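Local structure of endopolygalacturonase (Chondrostereum purpureum, 1K5C) at residues F51-T55 / A82-D86; K111-S117 / D134-D140; Y254-Q260 / T294-C300; A273-D277 / N302-N306; A284-N290 / Q311-G317. The protein probably hydrolyses internal alpha-1,4-galacturonosyl linkages of polygalacturonate, the backbone of plant cell-wall pectin, as a secreted family 28 glycoside hydrolase. One frame throughout, in Å; residues are numbered along the deposited sequence. Where two conformers were deposited one is given.

Contact 1 of 5, residues F51-T55 / A82-D86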
# COMPACT_ATOMS: atom_id res chain seq x y z
N PHE A 51 9.06 18.99 4.99
CA PHE A 51 9.36 19.29 3.58
C PHE A 51 8.56 20.53 3.19
O PHE A 51 7.31 20.53 3.12
CB PHE A 51 8.95 18.10 2.72
CG PHE A 51 9.86 16.91 2.95
CD1 PHE A 51 9.80 16.14 4.13
CD2 PHE A 51 10.81 16.55 1.97
CE1 PHE A 51 10.65 15.08 4.33
CE2 PHE A 51 11.64 15.44 2.17
CZ PHE A 51 11.56 14.71 3.36
N ALA A 52 9.28 21.64 2.96
CA ALA A 52 8.63 22.87 2.52
C ALA A 52 7.89 22.63 1.22
O ALA A 52 8.28 21.78 0.39
CB ALA A 52 9.69 23.98 2.35
N LYS A 53 6.84 23.42 0.96
CA LYS A 53 6.07 23.25 -0.28
C LYS A 53 7.03 23.38 -1.48
O LYS A 53 7.83 24.33 -1.58
CB LYS A 53 4.94 24.27 -0.39
CG LYS A 53 3.99 23.91 -1.53
CD LYS A 53 2.77 24.78 -1.59
CE LYS A 53 1.86 24.39 -2.77
NZ LYS A 53 0.63 25.22 -2.81
N THR A 54 6.92 22.43 -2.41
CA THR A 54 7.88 22.29 -3.49
C THR A 54 7.17 22.06 -4.81
O THR A 54 6.04 21.56 -4.85
CB THR A 54 8.84 21.12 -3.15
OG1 THR A 54 9.92 21.15 -4.10
CG2 THR A 54 8.16 19.76 -3.16
N THR A 55 7.88 22.36 -5.89
CA THR A 55 7.41 22.10 -7.25
C THR A 55 8.04 20.85 -7.81
O THR A 55 7.64 20.44 -8.94
CB THR A 55 7.64 23.30 -8.21
OG1 THR A 55 9.07 23.45 -8.40
CG2 THR A 55 7.05 24.56 -7.66
N ALA A 82 -1.58 19.23 3.10
CA ALA A 82 -2.72 20.14 2.97
C ALA A 82 -2.40 21.37 2.12
O ALA A 82 -3.35 22.02 1.62
CB ALA A 82 -3.24 20.59 4.34
N LEU A 83 -1.12 21.66 1.89
CA LEU A 83 -0.78 22.75 0.98
C LEU A 83 -0.98 22.40 -0.49
O LEU A 83 -0.91 23.28 -1.37
CB LEU A 83 0.68 23.18 1.20
CG LEU A 83 1.02 23.64 2.61
CD1 LEU A 83 2.54 24.03 2.66
CD2 LEU A 83 0.14 24.79 3.08
N TYR A 84 -1.20 21.11 -0.76
CA TYR A 84 -1.39 20.64 -2.14
C TYR A 84 -2.81 20.12 -2.38
O TYR A 84 -3.32 20.21 -3.48
CB TYR A 84 -0.44 19.52 -2.41
CG TYR A 84 1.05 19.76 -2.16
CD1 TYR A 84 1.90 20.13 -3.19
CD2 TYR A 84 1.56 19.58 -0.88
CE1 TYR A 84 3.27 20.36 -2.93
CE2 TYR A 84 2.93 19.75 -0.61
CZ TYR A 84 3.77 20.12 -1.67
OH TYR A 84 5.13 20.25 -1.46
N TRP A 85 -3.40 19.44 -1.36
CA TRP A 85 -4.64 18.68 -1.60
C TRP A 85 -5.73 19.55 -2.19
O TRP A 85 -6.02 20.65 -1.69
CB TRP A 85 -5.13 18.10 -0.27
CG TRP A 85 -4.21 17.10 0.36
CD1 TRP A 85 -3.31 16.27 -0.27
CD2 TRP A 85 -4.12 16.82 1.77
NE1 TRP A 85 -2.67 15.49 0.67
CE2 TRP A 85 -3.12 15.82 1.92
CE3 TRP A 85 -4.74 17.34 2.90
CZ2 TRP A 85 -2.75 15.31 3.17
CZ3 TRP A 85 -4.35 16.85 4.16
CH2 TRP A 85 -3.37 15.85 4.27
N ASP A 86 -6.40 18.99 -3.20
CA ASP A 86 -7.45 19.74 -3.90
C ASP A 86 -8.59 18.81 -4.34
O ASP A 86 -9.39 19.22 -5.21
CB ASP A 86 -6.88 20.48 -5.09
CG ASP A 86 -6.39 19.57 -6.19
OD1 ASP A 86 -6.27 18.37 -5.95
OD2 ASP A 86 -6.09 20.07 -7.33
O HOH W 1 5.98 19.25 0.83
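K53 and L83 mark the closest approach of the two backbones, their CA atoms 7.0 Å apart, and each direct hydrogen bond between the loops uses a side chain on one partner. Y84 reaches across with its ring until OH accepts a hydrogen bond from T54 N at 3.0 Å, with an N-H...O angle of 151°. T54 CG2 rests against the same oxygen, and T54 O lies at the ring edge, in its plane. A water adds a second grip, 2.6 Å from Y84 OH, and bridges it to F51 O. Both loops follow strands, 49-51 and 76-78, that pair in parallel on the right-handed beta-helix of family 28, so the contact joins chain that has left the regular coils. K53 passes over Y84 heading the other way. With CG anti to the backbone N (chi1 -168°) and the rest of the chain extended, it runs along one ring face, CE over that face and K53 CG 3.8 Å from Y84 CZ. K53 CD meanwhile lies 3.8 Å from L83 CB. The ammonium group ends on the backbone, K53 NZ donating to L83 O at 2.9 Å from 27° outside the carbonyl plane.

Contact 2 of 5, residues K111-S117 / D134-D140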
# COMPACT_ATOMS: atom_id res chain seq x y z
N LYS A 111 9.27 2.14 13.10
CA LYS A 111 8.84 3.14 14.09
C LYS A 111 9.12 4.56 13.67
O LYS A 111 9.77 5.37 14.33
CB LYS A 111 9.49 2.83 15.45
CG LYS A 111 8.92 1.56 16.10
CD LYS A 111 7.49 1.81 16.61
CE LYS A 111 6.93 0.70 17.44
NZ LYS A 111 5.64 1.27 18.01
N PHE A 112 8.58 4.92 12.47
CA PHE A 112 8.48 6.35 12.12
C PHE A 112 7.10 6.58 11.52
O PHE A 112 6.35 5.65 11.21
CB PHE A 112 9.61 6.81 11.20
CG PHE A 112 9.67 6.09 9.87
CD1 PHE A 112 8.91 6.52 8.80
CD2 PHE A 112 10.53 4.98 9.74
CE1 PHE A 112 9.03 5.89 7.55
CE2 PHE A 112 10.64 4.35 8.52
CZ PHE A 112 9.88 4.78 7.44
N GLU A 113 6.81 7.87 11.34
CA GLU A 113 5.51 8.30 10.81
C GLU A 113 5.73 9.16 9.58
O GLU A 113 6.62 10.01 9.55
CB GLU A 113 4.77 9.11 11.87
CG GLU A 113 3.49 9.79 11.34
CD GLU A 113 2.69 10.41 12.44
OE1 GLU A 113 2.30 9.75 13.38
OE2 GLU A 113 2.34 11.57 12.30
N VAL A 114 4.91 8.92 8.57
CA VAL A 114 4.72 9.84 7.45
C VAL A 114 3.45 10.61 7.73
O VAL A 114 2.39 9.99 7.87
CB VAL A 114 4.64 9.06 6.12
CG1 VAL A 114 4.24 9.99 5.01
CG2 VAL A 114 5.99 8.34 5.88
N LEU A 115 3.57 11.92 7.85
CA LEU A 115 2.44 12.79 8.19
C LEU A 115 2.08 13.63 6.95
O LEU A 115 2.93 14.35 6.40
CB LEU A 115 2.85 13.71 9.33
CG LEU A 115 1.81 14.78 9.72
CD1 LEU A 115 0.51 14.15 10.28
CD2 LEU A 115 2.40 15.72 10.77
N ASN A 116 0.83 13.53 6.52
CA ASN A 116 0.31 14.42 5.46
C ASN A 116 1.18 14.40 4.18
O ASN A 116 1.69 15.42 3.72
CB ASN A 116 0.10 15.83 6.01
CG ASN A 116 -0.88 15.80 7.17
OD1 ASN A 116 -1.79 14.93 7.19
ND2 ASN A 116 -0.72 16.73 8.09
N SER A 117 1.29 13.20 3.59
CA SER A 117 1.89 13.13 2.27
C SER A 117 1.04 13.92 1.25
O SER A 117 -0.17 13.95 1.33
CB SER A 117 2.02 11.66 1.83
OG SER A 117 0.76 10.99 1.77
N ASP A 134 8.13 -2.04 9.65
CA ASP A 134 7.52 -2.51 10.89
C ASP A 134 7.18 -1.34 11.77
O ASP A 134 8.08 -0.57 12.16
CB ASP A 134 8.52 -3.50 11.56
CG ASP A 134 7.97 -4.20 12.79
OD1 ASP A 134 6.97 -3.76 13.36
OD2 ASP A 134 8.54 -5.26 13.12
N GLY A 135 5.90 -1.16 12.08
CA GLY A 135 5.53 -0.11 13.05
C GLY A 135 5.59 1.28 12.47
O GLY A 135 5.84 2.23 13.22
N ILE A 136 5.30 1.41 11.18
CA ILE A 136 5.24 2.70 10.49
C ILE A 136 3.79 3.18 10.48
O ILE A 136 2.88 2.40 10.21
CB ILE A 136 5.83 2.58 9.09
CG1 ILE A 136 7.40 2.28 9.27
CG2 ILE A 136 5.63 3.85 8.26
CD1 ILE A 136 7.92 1.83 7.94
N THR A 137 3.62 4.48 10.76
CA THR A 137 2.30 5.10 10.66
C THR A 137 2.28 6.04 9.45
O THR A 137 3.16 6.91 9.36
CB THR A 137 1.97 5.89 11.92
OG1 THR A 137 1.92 4.98 13.03
CG2 THR A 137 0.64 6.62 11.82
N VAL A 138 1.29 5.89 8.58
CA VAL A 138 1.00 6.89 7.55
C VAL A 138 -0.25 7.62 8.06
O VAL A 138 -1.36 7.07 8.01
CB VAL A 138 0.77 6.27 6.16
CG1 VAL A 138 0.34 7.37 5.19
CG2 VAL A 138 2.04 5.57 5.70
N ASP A 139 -0.04 8.82 8.61
CA ASP A 139 -1.14 9.61 9.13
C ASP A 139 -1.47 10.71 8.11
O ASP A 139 -0.87 11.78 8.11
CB ASP A 139 -0.83 10.22 10.49
CG ASP A 139 -1.99 10.97 11.05
OD1 ASP A 139 -2.96 11.26 10.32
OD2 ASP A 139 -1.96 11.28 12.28
N ASP A 140 -2.45 10.37 7.23
CA ASP A 140 -3.03 11.32 6.32
C ASP A 140 -4.49 11.62 6.71
O ASP A 140 -5.30 12.05 5.89
CB ASP A 140 -2.95 10.83 4.86
CG ASP A 140 -1.57 10.92 4.31
OD1 ASP A 140 -0.67 11.55 4.85
OD2 ASP A 140 -1.40 10.27 3.19
O HOH W 2 -0.00 12.08 13.78
O HOH W 3 -3.18 13.91 9.28
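F112 and I136 form the tight inner part of a contact between two successive rungs of the parallel beta-helix, strands 113-115 and 137-139, whose axes run 4.6 Å apart. I136 CG1 sits over one face of the F112 ring, 4.0 Å from its centroid in a CH-pi contact, while I136 CD1 comes within 3.6 Å of F112 CZ. The phenylalanine achieves this by placing CG between its backbone N and carbonyl carbon (chi1 61°). V114 and V138 continue the inward face, where I122 of strand 122-127 packs against both valines and I136. Between the rungs the bonds alternate in parallel fashion, T137 N to F112 O, V114 N to T137 O, D139 N to V114 O and N116 N to D139 O.

At the far end D140 closes the pair. Its OD1 accepts from S117 N at 2.9 Å, on the syn side but 31° out of the carboxylate plane. D140 OD2 lies 2.7 Å from S117 OG, whose proton A119 O can also accept, so this bond is not settled. An alanine in place of D140 would take away this carboxylate, and S117 N is likely to lose its acceptor, freeing the turn at N116 and S117 to shift.

The outward face of E113, T137, L115 and D139 is looser and wetter. E113 and D139 extend alongside each other, their carboxylate planes 61° apart, with E113 OE2 4.3 Å from D139 OD2. D139 OD1 also accepts from F141 N. One water probably eases the meeting of like charges, donating to E113 OE2 and, at 2.6 Å, to D139 OD2.

Contact 3 of 5, residues Y254-Q260 / T294-C300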
# COMPACT_ATOMS: atom_id res chain seq x y z
N TYR A 254 -17.68 -2.18 -1.43
CA TYR A 254 -17.60 -3.63 -1.58
C TYR A 254 -16.78 -4.25 -0.46
O TYR A 254 -15.64 -3.83 -0.23
CB TYR A 254 -16.92 -4.07 -2.87
CG TYR A 254 -17.66 -3.78 -4.15
CD1 TYR A 254 -18.51 -4.78 -4.68
CD2 TYR A 254 -17.51 -2.62 -4.86
CE1 TYR A 254 -19.22 -4.56 -5.87
CE2 TYR A 254 -18.19 -2.41 -6.09
CZ TYR A 254 -19.03 -3.41 -6.55
OH TYR A 254 -19.71 -3.20 -7.75
N GLY A 255 -17.32 -5.30 0.20
CA GLY A 255 -16.47 -6.04 1.11
C GLY A 255 -15.27 -6.66 0.43
O GLY A 255 -14.13 -6.50 0.88
N VAL A 256 -15.56 -7.38 -0.67
CA VAL A 256 -14.56 -7.95 -1.54
C VAL A 256 -14.93 -7.57 -2.96
O VAL A 256 -16.05 -7.80 -3.39
CB VAL A 256 -14.53 -9.51 -1.44
CG1 VAL A 256 -13.54 -10.14 -2.42
CG2 VAL A 256 -14.29 -9.99 0.00
N LEU A 257 -13.93 -7.01 -3.72
CA LEU A 257 -14.12 -6.79 -5.15
C LEU A 257 -12.87 -7.31 -5.86
O LEU A 257 -11.78 -6.81 -5.67
CB LEU A 257 -14.36 -5.31 -5.50
CG LEU A 257 -14.48 -5.00 -7.02
CD1 LEU A 257 -15.68 -5.70 -7.64
CD2 LEU A 257 -14.56 -3.50 -7.25
N ILE A 258 -13.08 -8.38 -6.64
CA ILE A 258 -12.03 -9.01 -7.45
C ILE A 258 -12.46 -8.78 -8.87
O ILE A 258 -13.50 -9.33 -9.26
CB ILE A 258 -11.84 -10.47 -7.05
CG1 ILE A 258 -11.19 -10.47 -5.60
CG2 ILE A 258 -10.95 -11.20 -8.05
CD1 ILE A 258 -11.23 -11.82 -4.94
N SER A 259 -11.72 -7.97 -9.63
CA SER A 259 -12.23 -7.52 -10.91
C SER A 259 -11.13 -7.28 -11.92
O SER A 259 -10.10 -6.69 -11.64
CB SER A 259 -13.01 -6.22 -10.72
OG SER A 259 -13.37 -5.67 -12.00
N GLN A 260 -11.41 -7.76 -13.15
CA GLN A 260 -10.56 -7.53 -14.31
C GLN A 260 -11.16 -6.47 -15.25
O GLN A 260 -10.75 -6.41 -16.42
CB GLN A 260 -10.31 -8.88 -15.02
CG GLN A 260 -9.36 -9.73 -14.19
CD GLN A 260 -9.34 -11.20 -14.59
OE1 GLN A 260 -10.33 -11.76 -15.10
NE2 GLN A 260 -8.24 -11.88 -14.32
N THR A 294 -22.19 -3.59 -1.24
CA THR A 294 -22.22 -4.95 -1.76
C THR A 294 -21.25 -5.83 -0.98
O THR A 294 -20.15 -5.39 -0.64
CB THR A 294 -21.86 -4.94 -3.25
OG1 THR A 294 -22.85 -4.17 -3.96
CG2 THR A 294 -21.79 -6.32 -3.84
N ARG A 295 -21.65 -7.06 -0.67
CA ARG A 295 -20.77 -7.99 0.06
C ARG A 295 -19.57 -8.43 -0.78
O ARG A 295 -18.44 -8.04 -0.47
CB ARG A 295 -21.58 -9.18 0.59
CG ARG A 295 -22.56 -8.74 1.72
CD ARG A 295 -23.23 -9.92 2.38
NE ARG A 295 -24.14 -10.73 1.58
CZ ARG A 295 -25.44 -10.40 1.44
NH1 ARG A 295 -25.96 -9.28 1.94
NH2 ARG A 295 -26.25 -11.21 0.74
N VAL A 296 -19.82 -9.23 -1.81
CA VAL A 296 -18.73 -9.77 -2.65
C VAL A 296 -19.12 -9.71 -4.11
O VAL A 296 -20.17 -10.23 -4.50
CB VAL A 296 -18.48 -11.24 -2.26
CG1 VAL A 296 -17.47 -11.90 -3.21
CG2 VAL A 296 -18.02 -11.38 -0.81
N THR A 297 -18.23 -9.17 -4.93
CA THR A 297 -18.34 -9.31 -6.39
C THR A 297 -16.99 -9.83 -6.92
O THR A 297 -15.94 -9.30 -6.56
CB THR A 297 -18.76 -8.03 -7.09
OG1 THR A 297 -20.20 -7.90 -6.82
CG2 THR A 297 -18.55 -8.02 -8.61
N VAL A 298 -17.09 -10.85 -7.77
CA VAL A 298 -15.96 -11.37 -8.53
C VAL A 298 -16.34 -11.21 -10.00
O VAL A 298 -17.38 -11.73 -10.42
CB VAL A 298 -15.70 -12.86 -8.20
CG1 VAL A 298 -14.61 -13.41 -9.13
CG2 VAL A 298 -15.33 -13.01 -6.72
N GLU A 299 -15.50 -10.48 -10.75
CA GLU A 299 -15.74 -10.20 -12.18
C GLU A 299 -14.49 -10.60 -12.95
O GLU A 299 -13.57 -9.82 -13.16
CB GLU A 299 -16.08 -8.70 -12.36
CG GLU A 299 -16.33 -8.34 -13.83
CD GLU A 299 -17.75 -8.57 -14.31
OE1 GLU A 299 -18.56 -9.16 -13.60
OE2 GLU A 299 -18.06 -8.11 -15.44
N CYS A 300 -14.48 -11.86 -13.38
CA CYS A 300 -13.34 -12.45 -14.08
C CYS A 300 -13.62 -12.60 -15.57
O CYS A 300 -14.63 -13.20 -15.96
CB CYS A 300 -13.05 -13.89 -13.58
SG CYS A 300 -12.32 -13.98 -11.93
O HOH W 4 -21.38 -5.64 -8.19
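I258 sits at the middle of the bonding, its O accepting from E299 N at 2.7 Å and its N donating to T297 O with an N-H...O angle of 171°. These belong to a ladder of six backbone bonds between neighbouring rungs of the beta-helix, strands 256-259 and 296-299, whose directions differ by only 5°. G255 N and V256 N continue it to T294 O and R295 O, where both chains turn a corner, and Q260 N closes it on E299 O. Beyond that last bond the extended Q260 side chain reaches the partner chain, OE1 3.3 Å from C300 CA while accepting from N302 N. C300 itself is held by its disulfide to C303.

On one face V256 lies beside V296, V256 CB 4.0 Å from V296 CG2, and I258 packs on V298 in a similar way. This face turns inward, where W309 packs on I258 and V298. L257, T297 and Y254 occupy the other face, and R226, a galacturonate-binding residue on the adjacent rung, touches L257. With CG anti to the backbone N (chi1 177°) and chi2 near 63°, L257 CD1 comes over the centre of the Y254 ring, 4.0 Å above its plane, and 3.8 Å from T297 CG2. The same ring lies beside T294, its CD1 3.6 Å from T294 CB. T297 OG1, hydrogen-bonded to T321 N, approaches the ring at its edge, and a water in the ring plane links it to the tyrosine, 3.0 Å from Y254 OH.

Contact 4 of 5, residues A273-D277 / N302-N306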
# COMPACT_ATOMS: atom_id res chain seq x y z
N ALA A 273 -4.81 -10.63 -17.77
CA ALA A 273 -4.17 -10.56 -16.47
C ALA A 273 -4.74 -11.64 -15.55
O ALA A 273 -5.39 -11.37 -14.54
CB ALA A 273 -4.39 -9.16 -15.86
N PRO A 274 -4.55 -12.91 -15.91
CA PRO A 274 -5.22 -14.01 -15.20
C PRO A 274 -4.94 -13.96 -13.70
O PRO A 274 -3.82 -13.77 -13.24
CB PRO A 274 -4.61 -15.29 -15.82
CG PRO A 274 -3.40 -14.80 -16.59
CD PRO A 274 -3.79 -13.42 -17.08
N PHE A 275 -6.03 -14.26 -12.93
CA PHE A 275 -5.95 -14.43 -11.47
C PHE A 275 -6.07 -15.91 -11.16
O PHE A 275 -6.99 -16.57 -11.64
CB PHE A 275 -7.07 -13.71 -10.74
CG PHE A 275 -7.15 -12.21 -10.90
CD1 PHE A 275 -6.13 -11.46 -11.44
CD2 PHE A 275 -8.33 -11.59 -10.52
CE1 PHE A 275 -6.27 -10.06 -11.59
CE2 PHE A 275 -8.49 -10.20 -10.63
CZ PHE A 275 -7.45 -9.44 -11.17
N SER A 276 -5.21 -16.41 -10.27
CA SER A 276 -5.28 -17.83 -9.88
C SER A 276 -4.98 -17.97 -8.38
O SER A 276 -4.24 -17.19 -7.79
CB SER A 276 -4.38 -18.69 -10.70
OG SER A 276 -3.08 -18.27 -10.66
N ASP A 277 -5.57 -19.02 -7.84
CA ASP A 277 -5.23 -19.50 -6.47
C ASP A 277 -5.38 -18.40 -5.43
O ASP A 277 -4.42 -18.03 -4.74
CB ASP A 277 -3.82 -20.10 -6.47
CG ASP A 277 -3.71 -21.25 -7.41
OD1 ASP A 277 -4.72 -21.77 -7.95
OD2 ASP A 277 -2.53 -21.69 -7.56
N ASN A 302 -10.65 -14.00 -16.92
CA ASN A 302 -9.71 -15.11 -17.00
C ASN A 302 -9.21 -15.40 -15.57
O ASN A 302 -8.32 -14.69 -15.06
CB ASN A 302 -8.56 -14.77 -17.96
CG ASN A 302 -7.60 -15.93 -18.14
OD1 ASN A 302 -7.82 -17.04 -17.61
ND2 ASN A 302 -6.53 -15.68 -18.92
N CYS A 303 -9.82 -16.40 -14.93
CA CYS A 303 -9.42 -16.79 -13.57
C CYS A 303 -9.40 -18.32 -13.51
O CYS A 303 -10.22 -18.96 -14.17
CB CYS A 303 -10.42 -16.30 -12.52
SG CYS A 303 -10.39 -14.47 -12.38
N SER A 304 -8.48 -18.86 -12.70
CA SER A 304 -8.28 -20.29 -12.61
C SER A 304 -8.02 -20.71 -11.16
O SER A 304 -7.53 -19.93 -10.32
CB SER A 304 -7.07 -20.72 -13.45
OG SER A 304 -7.40 -20.67 -14.84
N GLY A 305 -8.25 -22.00 -10.89
CA GLY A 305 -7.88 -22.65 -9.65
C GLY A 305 -9.09 -22.97 -8.78
O GLY A 305 -10.24 -22.65 -9.07
N ASN A 306 -8.75 -23.66 -7.67
CA ASN A 306 -9.76 -24.02 -6.64
C ASN A 306 -9.60 -23.02 -5.52
O ASN A 306 -8.70 -23.13 -4.68
CB ASN A 306 -9.50 -25.43 -6.14
CG ASN A 306 -9.72 -26.44 -7.28
OD1 ASN A 306 -10.80 -26.46 -7.87
ND2 ASN A 306 -8.70 -27.19 -7.61
O HOH W 5 -6.00 -23.91 -7.00
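F275 and C303 face the inside of the coil together. C303 SG comes within 3.8 Å of F275 CB and lies 5.0 Å from the ring centroid, 55° off the ring normal, an oblique sulfur-aromatic contact. The sulfur is also half of the C300-C303 disulfide, so the ring packs beside a fixed cross-link. N302 runs alongside P274, N302 ND2 3.7 Å from P274 CB. N302 CG stands anti to its backbone N (chi1 -177°), which lays the flat amide along the proline ring and lets ND2 reach T271 O. With a leucine in its place there would be no amide, and T271 O would probably be left without that donor. S276 stands on the other face, its CB 3.4 Å from S304 O, while its hydroxyl pairs with S239 OG.

Beneath the side chains the two backbones run in parallel, as expected of adjacent rungs in a beta-helix. S304 N donates to F275 O at 2.9 Å, flanked by the longer bonds F275 N to N302 O and D277 N to S304 O. The chain has no helices, so the surroundings are strands and loops: strand 237-244 bonds through V238, G240 and V241 to the other edge of 273-277, I227 and A229 of strand 223-230 meet F275 inside, and G305 is hydrogen-bonded through its backbone to K328 of strand 328-333.

Contact 5 of 5, residues A284-N290 / Q311-G317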
# COMPACT_ATOMS: atom_id res chain seq x y z
N ALA A 284 -10.47 -16.87 10.57
CA ALA A 284 -11.60 -16.26 9.93
C ALA A 284 -11.25 -14.85 9.42
O ALA A 284 -10.70 -14.02 10.17
CB ALA A 284 -12.74 -16.15 10.93
N THR A 285 -11.65 -14.59 8.17
CA THR A 285 -11.71 -13.21 7.69
C THR A 285 -13.22 -12.83 7.71
O THR A 285 -14.01 -13.43 6.99
CB THR A 285 -11.11 -13.06 6.31
OG1 THR A 285 -9.67 -13.17 6.42
CG2 THR A 285 -11.46 -11.70 5.68
N THR A 286 -13.52 -11.91 8.61
CA THR A 286 -14.89 -11.48 8.76
C THR A 286 -14.98 -10.04 8.27
O THR A 286 -14.14 -9.19 8.61
CB THR A 286 -15.38 -11.59 10.22
OG1 THR A 286 -14.65 -10.65 11.09
CG2 THR A 286 -15.25 -13.03 10.73
N ILE A 287 -16.01 -9.79 7.44
CA ILE A 287 -16.18 -8.47 6.81
C ILE A 287 -17.62 -8.02 6.98
O ILE A 287 -18.54 -8.74 6.60
CB ILE A 287 -15.83 -8.53 5.29
CG1 ILE A 287 -14.48 -9.18 5.06
CG2 ILE A 287 -15.99 -7.15 4.68
CD1 ILE A 287 -14.03 -9.19 3.59
N LYS A 288 -17.81 -6.87 7.59
CA LYS A 288 -19.15 -6.27 7.79
C LYS A 288 -19.25 -5.05 6.91
O LYS A 288 -18.37 -4.16 6.97
CB LYS A 288 -19.36 -5.89 9.26
CG LYS A 288 -19.29 -7.11 10.19
CD LYS A 288 -19.44 -6.84 11.71
CE LYS A 288 -19.02 -7.98 12.61
NZ LYS A 288 -19.08 -7.90 14.15
N VAL A 289 -20.29 -4.98 6.09
CA VAL A 289 -20.44 -3.90 5.16
C VAL A 289 -21.68 -3.06 5.53
O VAL A 289 -22.64 -3.52 6.18
CB VAL A 289 -20.49 -4.37 3.69
CG1 VAL A 289 -19.34 -5.32 3.35
CG2 VAL A 289 -21.84 -5.01 3.32
N ASN A 290 -21.67 -1.82 5.05
CA ASN A 290 -22.74 -0.87 5.31
C ASN A 290 -23.99 -1.19 4.52
O ASN A 290 -23.98 -2.01 3.59
CB ASN A 290 -22.28 0.54 4.91
CG ASN A 290 -21.22 1.05 5.88
OD1 ASN A 290 -20.91 0.46 6.92
ND2 ASN A 290 -20.64 2.19 5.48
N GLN A 311 -12.98 -19.72 4.97
CA GLN A 311 -12.89 -18.90 6.19
C GLN A 311 -13.40 -17.47 6.01
O GLN A 311 -13.27 -16.66 6.93
CB GLN A 311 -11.45 -18.92 6.74
CG GLN A 311 -11.07 -20.34 7.27
CD GLN A 311 -11.90 -20.66 8.51
OE1 GLN A 311 -12.99 -21.20 8.43
NE2 GLN A 311 -11.42 -20.28 9.67
N LEU A 312 -14.03 -17.18 4.86
CA LEU A 312 -14.61 -15.84 4.66
C LEU A 312 -16.05 -15.80 5.15
O LEU A 312 -16.87 -16.65 4.75
CB LEU A 312 -14.58 -15.52 3.15
CG LEU A 312 -15.18 -14.19 2.74
CD1 LEU A 312 -14.42 -13.01 3.42
CD2 LEU A 312 -15.19 -14.03 1.22
N THR A 313 -16.37 -14.78 5.91
CA THR A 313 -17.78 -14.45 6.27
C THR A 313 -17.98 -12.97 5.96
O THR A 313 -17.25 -12.16 6.54
CB THR A 313 -18.10 -14.77 7.73
OG1 THR A 313 -17.89 -16.15 7.98
CG2 THR A 313 -19.54 -14.35 8.04
N VAL A 314 -18.93 -12.66 5.12
CA VAL A 314 -19.27 -11.26 4.82
C VAL A 314 -20.76 -11.07 5.13
O VAL A 314 -21.58 -11.88 4.65
CB VAL A 314 -18.99 -10.87 3.36
CG1 VAL A 314 -19.16 -9.34 3.18
CG2 VAL A 314 -17.59 -11.29 2.90
N THR A 315 -21.08 -10.04 5.90
CA THR A 315 -22.45 -9.74 6.30
C THR A 315 -22.74 -8.24 6.07
O THR A 315 -21.84 -7.44 5.94
CB THR A 315 -22.69 -10.12 7.78
OG1 THR A 315 -21.75 -9.39 8.61
CG2 THR A 315 -22.55 -11.64 8.01
N GLY A 316 -24.05 -7.97 6.04
CA GLY A 316 -24.52 -6.61 5.80
C GLY A 316 -24.84 -6.38 4.30
O GLY A 316 -24.53 -7.21 3.43
N GLY A 317 -25.40 -5.21 4.01
CA GLY A 317 -25.53 -4.79 2.62
C GLY A 317 -26.33 -5.77 1.79
O GLY A 317 -27.32 -6.39 2.25
O HOH W 6 -19.40 -10.78 8.96
O HOH W 7 -25.44 -3.43 6.36
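I287 and V314 stand flank to flank, with I287 CB 4.0 Å from V314 CG1. I287 CD1 extends further, to 3.8 Å from L312 CD1, a methyl that also lies 3.9 Å from T285 CG2. V289 completes the apolar row: its CG1 meets V314 CG1, and its CG2 presses to 3.4 Å from G316 C. The pairing of these side chains is fixed by five backbone bonds that step along the strands, from T285 N to Q311 O through to V289 N to T315 O; the shortest is I287 N to T313 O at 2.8 Å. On the opposite face K288 runs beside T315, its CG 3.7 Å from T315 OG1, and a water joins that hydroxyl to I287 O. A second water spans V289 O and G317 N where the strands end. Further out, F280 backs T285 and L312, I248 of strand 247-251 backs I287, and R295 packs on V289 and V314 while its NH1 binds G316 O. A mainly apolar row inside, with T286, T313, T315 and K288 outside, on parallel strands 11° apart, is the build of a right-handed parallel beta-helix coil near its C-terminal end.

How the contacts relate
Four of the contacts join neighbouring rungs of the beta-helix through parallel backbone ladders, whereas contact 1 joins two loops through side chains. Contact 3 is the buried one; contacts 2, 4 and 5 each pair an apolar inner face with an outer face of more polar residues, and contact 1 is partly buried, with K53 and L83 exposed. Contacts 1 and 2 meet where W85 NE1 bonds S117 O. At the other end, contacts 3, 4 and 5 share successive coils: side chains of contact 3 bond to backbone atoms of contacts 4 and 5, and V256 touches I287 inside. A disulfide links contacts 3 and 4; the close pair of like-charged carboxylates, E113 and D139, distinguishes contact 2.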